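Local coordinates for protein ribulose-1,5-bisphosphate carboxylase/oxygenase large subunit (Rhodopseudomonas palustris, PDB 3QFW) that is a Rubisco-like protein, a homodimeric relative of ribulose-bisphosphate carboxylase that probably binds magnesium, though its physiological substrate is uncertain, at residues 24-35 against 86-97; 108-118 against 273-281. All coordinates share one frame; numbering follows the deposited sequence.

The two contacts follow one another along the chain and lie in different parts of the Rubisco-like fold. Contact 1 packs helix 18-31 against the turns after helix 80-88 in the N-terminal domain, its centre about 24 Å from the centre of the chain. Contact 2, about 10 Å from that centre, fastens the segment after helix 106-112 onto the TIM barrel. The centres of contact 1 and contact 2 are about 26 Å apart, their nearest atoms about 7 Å apart. Helix 80-88 bridges them, its P80 and L83 covering F112. Only contact 1 meets the second subunit, lying against its barrel, probably on the side where Rubisco relatives form their active site.

Contact 1 of 2, residues 24-35 against 86-97; sequences RALALAIEQSVE and MLFGNSSIQPDI
Residues 24-35 and 86-97 come closest at the end of helix 18-31, where the CA atoms of Q32 and M86 are 5.7 Å apart, and spread to 9.9 Å between those of R24 and D96. The setting is the N-terminal α+β domain of the Rubisco fold, in which the helix lies on an antiparallel sheet and one flank is covered by the turns following helix 80-88. Q32, the first residue to leave helical geometry, carries the centre with a carboxamide that works at both ends. Its OE1 takes two hydrogen bonds from S91, from N at 2.8 Å within the carbonyl plane and from OG at 2.6 Å, tilted a little from it. On the other side NE2 donates to M86 O at 2.9 Å, approaching from above that carbonyl's plane. With CG anti to the carbonyl carbon and the chain bent at chi2 (-50°), the amide fits between the helix end and the 3-10 turn, and three bonds fix its rotation. A leucine here would probably leave S91 N and OG without their shared acceptor and M86 O without this donor. One turn earlier in the helix, L28 CD1 lies 3.6 Å from I97 CD1, and both leucine and isoleucine also rest on Y12 of strand 8-15. N90 and E35 face the second subunit, packing on its H254 and H167 respectively, while E35 O accepts from K139 NZ of that subunit. At the far end R24, its chain bent at chi2, meets D96 side-on: NE bonds to OD2 at 2.9 Å and NH2 to OD1 at 3.0 Å, both on the syn side but tilted out of the carboxylate plane, with guanidinium and carboxylate planes 34° apart.

Contact 2 of 2, residues 108-118 against 273-281; sequences YLTAFGGPRVG and FRLFGADAT
D279 OD1 draws in two consecutive backbone amides, V117 N and G118 N, each at 2.8 Å and both from the same face above the carboxylate plane. CG, anti to the carbonyl carbon (chi1 -58°), turns the carboxylate to them. Its other oxygen, OD2, accepts from V251 N on the neighbouring strand 250-253 and from a water that also joins R116 N to G277 O, so the carboxylate ties the 108-118 segment to the barrel. R116 curls back and sets NH1 in the carbonyl planes of F112 O and G114 O, bracing the turn after the helix. A weak bond runs from G114 N to L275 O, and the CA of G114 comes within 3.2 Å of R274 O. P115 packs its CD and CG on R274 CG, whose guanidinium is held by N312 O and other carbonyls. Further out F112 presses on L275, CD2 to CD2 3.4 Å, and takes the edge of F276 over the centre of its face, a T-shaped pair with planes at 79°. Helix 265-276 closes in a Schellman motif at G277 and leads into strand 280-284, the helix-to-strand turn of a parallel TIM barrel, here the catalytic domain of the Rubisco family.

Contact 1 of 2, residues 24-35 against 86-97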
# COMPACT_ATOMS: atom_id res chain seq x y z
N ARG B 24 26.61 -0.40 -2.47
CA ARG B 24 25.19 -0.54 -2.21
C ARG B 24 24.55 0.80 -1.88
O ARG B 24 23.46 1.11 -2.34
CB ARG B 24 24.94 -1.53 -1.08
CG ARG B 24 23.47 -1.76 -0.79
CD ARG B 24 22.78 -2.39 -2.01
NE ARG B 24 21.36 -2.62 -1.75
CZ ARG B 24 20.41 -1.70 -1.90
NH1 ARG B 24 20.72 -0.48 -2.31
NH2 ARG B 24 19.15 -2.01 -1.63
N ALA B 25 25.24 1.62 -1.09
CA ALA B 25 24.69 2.91 -0.72
C ALA B 25 24.51 3.82 -1.93
O ALA B 25 23.49 4.50 -2.05
CB ALA B 25 25.53 3.58 0.36
N LEU B 26 25.49 3.82 -2.83
CA LEU B 26 25.40 4.65 -4.02
C LEU B 26 24.24 4.19 -4.90
O LEU B 26 23.46 4.99 -5.41
CB LEU B 26 26.70 4.58 -4.83
CG LEU B 26 26.91 5.74 -5.81
CD1 LEU B 26 27.20 7.02 -5.05
CD2 LEU B 26 28.04 5.42 -6.77
N ALA B 27 24.14 2.87 -5.07
CA ALA B 27 23.08 2.29 -5.88
C ALA B 27 21.70 2.67 -5.32
O ALA B 27 20.76 2.92 -6.08
CB ALA B 27 23.24 0.77 -5.95
N LEU B 28 21.61 2.70 -3.99
CA LEU B 28 20.40 3.14 -3.31
C LEU B 28 20.09 4.60 -3.64
O LEU B 28 18.94 4.95 -3.95
CB LEU B 28 20.54 2.96 -1.80
CG LEU B 28 19.57 3.75 -0.93
CD1 LEU B 28 18.13 3.37 -1.23
CD2 LEU B 28 19.88 3.55 0.55
N ALA B 29 21.11 5.46 -3.59
CA ALA B 29 20.92 6.87 -3.93
C ALA B 29 20.33 7.03 -5.32
O ALA B 29 19.41 7.84 -5.53
CB ALA B 29 22.23 7.64 -3.81
N ILE B 30 20.85 6.24 -6.27
CA ILE B 30 20.35 6.22 -7.64
C ILE B 30 18.92 5.69 -7.74
O ILE B 30 18.05 6.33 -8.34
CB ILE B 30 21.25 5.35 -8.57
CG1 ILE B 30 22.70 5.85 -8.55
CG2 ILE B 30 20.72 5.36 -9.98
CD1 ILE B 30 22.86 7.25 -9.07
N GLU B 31 18.68 4.51 -7.17
CA GLU B 31 17.36 3.87 -7.22
C GLU B 31 16.22 4.79 -6.79
O GLU B 31 15.13 4.74 -7.37
CB GLU B 31 17.34 2.61 -6.34
CG GLU B 31 18.21 1.47 -6.84
CD GLU B 31 17.47 0.51 -7.76
OE1 GLU B 31 16.44 0.90 -8.35
OE2 GLU B 31 17.93 -0.65 -7.89
N GLN B 32 16.47 5.61 -5.78
CA GLN B 32 15.43 6.49 -5.24
C GLN B 32 15.56 7.90 -5.79
O GLN B 32 15.08 8.87 -5.21
CB GLN B 32 15.48 6.51 -3.71
CG GLN B 32 15.19 5.16 -3.08
CD GLN B 32 13.93 4.51 -3.63
OE1 GLN B 32 13.88 3.30 -3.81
NE2 GLN B 32 12.91 5.32 -3.88
N SER B 33 16.22 8.00 -6.94
CA SER B 33 16.40 9.27 -7.61
C SER B 33 16.09 9.14 -9.10
O SER B 33 14.93 9.06 -9.51
CB SER B 33 17.86 9.72 -7.45
OG SER B 33 18.00 11.04 -7.90
N VAL B 34 17.14 9.12 -9.89
CA VAL B 34 17.01 9.11 -11.34
C VAL B 34 16.81 7.70 -11.87
O VAL B 34 16.22 7.52 -12.93
CB VAL B 34 18.25 9.71 -11.98
CG1 VAL B 34 18.36 11.18 -11.61
CG2 VAL B 34 19.49 8.94 -11.54
N GLU B 35 17.33 6.72 -11.14
CA GLU B 35 17.18 5.33 -11.54
C GLU B 35 17.74 5.17 -12.96
O GLU B 35 17.13 4.54 -13.82
CB GLU B 35 15.70 4.93 -11.45
CG GLU B 35 15.37 3.50 -11.89
CD GLU B 35 13.88 3.23 -11.88
OE1 GLU B 35 13.13 4.07 -11.34
OE2 GLU B 35 13.45 2.19 -12.42
N MET B 86 8.94 8.39 -3.86
CA MET B 86 10.35 8.77 -3.91
C MET B 86 11.14 8.24 -2.70
O MET B 86 12.34 7.95 -2.82
CB MET B 86 10.51 10.30 -4.04
CG MET B 86 10.22 10.89 -5.45
SD MET B 86 10.55 9.87 -6.93
CE MET B 86 8.92 9.28 -7.25
N LEU B 87 10.49 8.10 -1.55
CA LEU B 87 11.18 7.58 -0.37
C LEU B 87 11.51 6.10 -0.49
O LEU B 87 12.60 5.68 -0.12
CB LEU B 87 10.37 7.81 0.92
CG LEU B 87 10.25 9.26 1.36
CD1 LEU B 87 9.30 9.34 2.54
CD2 LEU B 87 11.63 9.81 1.72
N PHE B 88 10.57 5.31 -1.01
CA PHE B 88 10.72 3.86 -0.94
C PHE B 88 10.05 3.05 -2.05
O PHE B 88 10.00 1.82 -1.95
CB PHE B 88 10.19 3.36 0.40
CG PHE B 88 10.84 2.09 0.87
CD1 PHE B 88 12.21 1.91 0.75
CD2 PHE B 88 10.08 1.09 1.46
CE1 PHE B 88 12.82 0.75 1.19
CE2 PHE B 88 10.68 -0.08 1.91
CZ PHE B 88 12.05 -0.25 1.78
N GLY B 89 9.55 3.71 -3.08
CA GLY B 89 8.84 3.02 -4.16
C GLY B 89 9.51 1.76 -4.68
O GLY B 89 8.98 0.65 -4.56
N ASN B 90 10.68 1.94 -5.28
CA ASN B 90 11.43 0.82 -5.84
C ASN B 90 12.21 0.02 -4.82
O ASN B 90 12.31 -1.20 -4.95
CB ASN B 90 12.38 1.31 -6.95
CG ASN B 90 11.68 1.49 -8.28
OD1 ASN B 90 10.57 0.98 -8.48
ND2 ASN B 90 12.32 2.21 -9.19
N SER B 91 12.78 0.69 -3.82
CA SER B 91 13.64 -0.01 -2.88
C SER B 91 12.82 -0.97 -2.04
O SER B 91 13.35 -1.92 -1.46
CB SER B 91 14.42 0.97 -2.00
OG SER B 91 15.45 1.57 -2.75
N SER B 92 11.51 -0.75 -1.99
CA SER B 92 10.66 -1.63 -1.21
C SER B 92 10.72 -3.05 -1.78
O SER B 92 10.46 -4.01 -1.07
CB SER B 92 9.22 -1.13 -1.16
OG SER B 92 8.55 -1.35 -2.38
N ILE B 93 11.10 -3.16 -3.06
CA ILE B 93 11.16 -4.46 -3.71
C ILE B 93 12.43 -5.23 -3.32
O ILE B 93 12.51 -6.45 -3.49
CB ILE B 93 11.09 -4.33 -5.24
CG1 ILE B 93 9.89 -3.48 -5.65
CG2 ILE B 93 11.03 -5.71 -5.89
CD1 ILE B 93 8.57 -4.18 -5.51
N GLN B 94 13.43 -4.52 -2.81
CA GLN B 94 14.69 -5.15 -2.42
C GLN B 94 14.52 -5.80 -1.05
O GLN B 94 13.74 -5.32 -0.24
CB GLN B 94 15.81 -4.11 -2.37
CG GLN B 94 16.09 -3.43 -3.71
CD GLN B 94 16.99 -4.25 -4.60
OE1 GLN B 94 17.09 -5.47 -4.45
NE2 GLN B 94 17.66 -3.59 -5.54
N PRO B 95 15.25 -6.89 -0.80
CA PRO B 95 15.14 -7.65 0.45
C PRO B 95 16.14 -7.21 1.53
O PRO B 95 16.03 -7.65 2.67
CB PRO B 95 15.47 -9.07 0.01
CG PRO B 95 16.47 -8.87 -1.07
CD PRO B 95 16.04 -7.63 -1.81
N ASP B 96 17.09 -6.35 1.17
CA ASP B 96 18.18 -6.01 2.08
C ASP B 96 18.07 -4.60 2.66
O ASP B 96 19.03 -4.07 3.22
CB ASP B 96 19.53 -6.19 1.36
CG ASP B 96 19.68 -5.27 0.16
OD1 ASP B 96 18.67 -4.65 -0.25
OD2 ASP B 96 20.80 -5.17 -0.39
N ILE B 97 16.90 -3.99 2.53
CA ILE B 97 16.76 -2.59 2.91
C ILE B 97 15.45 -2.30 3.63
O ILE B 97 14.41 -2.90 3.33
CB ILE B 97 16.88 -1.66 1.67
CG1 ILE B 97 16.79 -0.19 2.09
CG2 ILE B 97 15.82 -2.01 0.64
CD1 ILE B 97 17.04 0.78 0.95

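Contact 2 of 2, residues 108-118 against 273-281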
# COMPACT_ATOMS: atom_id res chain seq x y z
N TYR B 108 7.16 20.89 4.25
CA TYR B 108 6.34 19.68 4.13
C TYR B 108 5.38 19.56 5.30
O TYR B 108 4.22 19.18 5.14
CB TYR B 108 7.21 18.42 4.07
CG TYR B 108 7.90 18.23 2.75
CD1 TYR B 108 9.16 18.77 2.54
CD2 TYR B 108 7.31 17.53 1.71
CE1 TYR B 108 9.81 18.62 1.34
CE2 TYR B 108 7.95 17.37 0.49
CZ TYR B 108 9.20 17.92 0.33
OH TYR B 108 9.87 17.79 -0.86
N LEU B 109 5.86 19.89 6.49
CA LEU B 109 5.00 19.79 7.66
C LEU B 109 3.84 20.78 7.56
O LEU B 109 2.72 20.46 7.94
CB LEU B 109 5.80 19.98 8.95
CG LEU B 109 6.52 18.73 9.48
CD1 LEU B 109 7.54 18.16 8.48
CD2 LEU B 109 7.16 19.02 10.85
N THR B 110 4.09 21.97 7.03
CA THR B 110 3.04 22.98 6.97
C THR B 110 2.01 22.59 5.92
O THR B 110 0.81 22.76 6.10
CB THR B 110 3.59 24.39 6.67
OG1 THR B 110 4.66 24.69 7.57
CG2 THR B 110 2.50 25.43 6.83
N ALA B 111 2.52 22.07 4.80
CA ALA B 111 1.67 21.65 3.70
C ALA B 111 0.74 20.51 4.11
O ALA B 111 -0.47 20.57 3.87
CB ALA B 111 2.51 21.24 2.52
N PHE B 112 1.29 19.48 4.74
CA PHE B 112 0.48 18.33 5.17
C PHE B 112 -0.42 18.67 6.37
O PHE B 112 -1.57 18.25 6.42
CB PHE B 112 1.37 17.10 5.45
CG PHE B 112 2.03 16.52 4.22
CD1 PHE B 112 1.27 16.11 3.12
CD2 PHE B 112 3.40 16.34 4.18
CE1 PHE B 112 1.88 15.56 1.98
CE2 PHE B 112 4.03 15.78 3.04
CZ PHE B 112 3.26 15.39 1.95
N GLY B 113 0.11 19.42 7.34
CA GLY B 113 -0.71 19.97 8.41
C GLY B 113 -0.97 19.11 9.64
O GLY B 113 -1.48 19.59 10.65
N GLY B 114 -0.63 17.83 9.57
CA GLY B 114 -0.76 16.95 10.72
C GLY B 114 -2.16 16.80 11.27
O GLY B 114 -3.14 17.11 10.59
N PRO B 115 -2.27 16.30 12.51
CA PRO B 115 -3.59 16.01 13.07
C PRO B 115 -4.42 17.26 13.24
O PRO B 115 -3.92 18.27 13.77
CB PRO B 115 -3.26 15.40 14.44
CG PRO B 115 -1.87 14.87 14.28
CD PRO B 115 -1.18 15.86 13.39
N ARG B 116 -5.67 17.22 12.78
CA ARG B 116 -6.56 18.38 12.93
C ARG B 116 -7.16 18.47 14.34
O ARG B 116 -7.55 19.55 14.77
CB ARG B 116 -7.68 18.38 11.87
CG ARG B 116 -7.24 18.01 10.45
CD ARG B 116 -5.96 18.70 10.05
NE ARG B 116 -5.96 19.16 8.66
CZ ARG B 116 -4.98 18.92 7.79
NH1 ARG B 116 -3.93 18.21 8.16
NH2 ARG B 116 -5.05 19.40 6.56
N VAL B 117 -7.25 17.34 15.03
CA VAL B 117 -7.84 17.30 16.37
C VAL B 117 -6.74 17.03 17.40
O VAL B 117 -6.60 17.75 18.39
CB VAL B 117 -8.93 16.22 16.49
CG1 VAL B 117 -9.42 16.11 17.95
CG2 VAL B 117 -10.09 16.51 15.54
N GLY B 118 -5.98 15.97 17.14
CA GLY B 118 -4.81 15.66 17.92
C GLY B 118 -5.09 15.17 19.34
O GLY B 118 -6.24 15.00 19.76
N PHE B 273 1.94 8.81 9.46
CA PHE B 273 0.49 8.80 9.66
C PHE B 273 0.03 10.12 10.32
O PHE B 273 -0.94 10.75 9.87
CB PHE B 273 0.07 7.59 10.51
CG PHE B 273 -0.15 6.31 9.70
CD1 PHE B 273 0.31 6.19 8.39
CD2 PHE B 273 -0.81 5.23 10.27
CE1 PHE B 273 0.10 5.01 7.67
CE2 PHE B 273 -1.04 4.06 9.55
CZ PHE B 273 -0.58 3.95 8.26
N ARG B 274 0.73 10.52 11.38
CA ARG B 274 0.50 11.81 12.06
C ARG B 274 0.61 13.00 11.09
O ARG B 274 -0.27 13.85 11.03
CB ARG B 274 1.52 11.97 13.19
CG ARG B 274 1.53 13.35 13.89
CD ARG B 274 2.70 13.45 14.85
NE ARG B 274 2.71 14.70 15.62
CZ ARG B 274 3.66 15.00 16.50
NH1 ARG B 274 4.64 14.14 16.72
NH2 ARG B 274 3.62 16.16 17.16
N LEU B 275 1.71 13.04 10.33
CA LEU B 275 1.93 14.08 9.33
C LEU B 275 0.71 14.20 8.40
O LEU B 275 0.25 15.30 8.10
CB LEU B 275 3.18 13.74 8.50
CG LEU B 275 3.59 14.70 7.38
CD1 LEU B 275 4.12 16.01 7.95
CD2 LEU B 275 4.64 14.09 6.47
N PHE B 276 0.22 13.05 7.94
CA PHE B 276 -0.88 13.03 6.97
C PHE B 276 -2.26 13.30 7.56
O PHE B 276 -3.22 13.53 6.82
CB PHE B 276 -0.88 11.70 6.20
CG PHE B 276 0.34 11.52 5.33
CD1 PHE B 276 0.98 12.62 4.78
CD2 PHE B 276 0.86 10.26 5.10
CE1 PHE B 276 2.11 12.45 3.98
CE2 PHE B 276 1.98 10.09 4.31
CZ PHE B 276 2.61 11.19 3.75
N GLY B 277 -2.37 13.25 8.89
CA GLY B 277 -3.58 13.69 9.58
C GLY B 277 -4.20 12.78 10.62
O GLY B 277 -5.31 13.05 11.09
N ALA B 278 -3.53 11.69 10.98
CA ALA B 278 -4.10 10.77 11.94
C ALA B 278 -4.11 11.42 13.35
O ALA B 278 -3.10 11.94 13.80
CB ALA B 278 -3.33 9.47 11.96
N ASP B 279 -5.26 11.39 14.02
CA ASP B 279 -5.34 11.91 15.39
C ASP B 279 -5.00 10.83 16.41
O ASP B 279 -4.50 11.13 17.50
CB ASP B 279 -6.71 12.49 15.68
CG ASP B 279 -7.08 13.60 14.72
OD1 ASP B 279 -6.41 14.65 14.76
OD2 ASP B 279 -8.03 13.41 13.95
N ALA B 280 -5.29 9.59 16.05
CA ALA B 280 -4.83 8.46 16.85
C ALA B 280 -4.27 7.42 15.90
O ALA B 280 -4.65 7.36 14.73
CB ALA B 280 -5.96 7.87 17.69
N THR B 281 -3.36 6.59 16.40
CA THR B 281 -2.75 5.61 15.52
C THR B 281 -2.61 4.26 16.23
O THR B 281 -1.96 4.14 17.28
CB THR B 281 -1.43 6.14 14.91
OG1 THR B 281 -0.92 5.18 13.98
CG2 THR B 281 -0.36 6.41 15.99
O HOH W 1 -7.30 14.94 11.82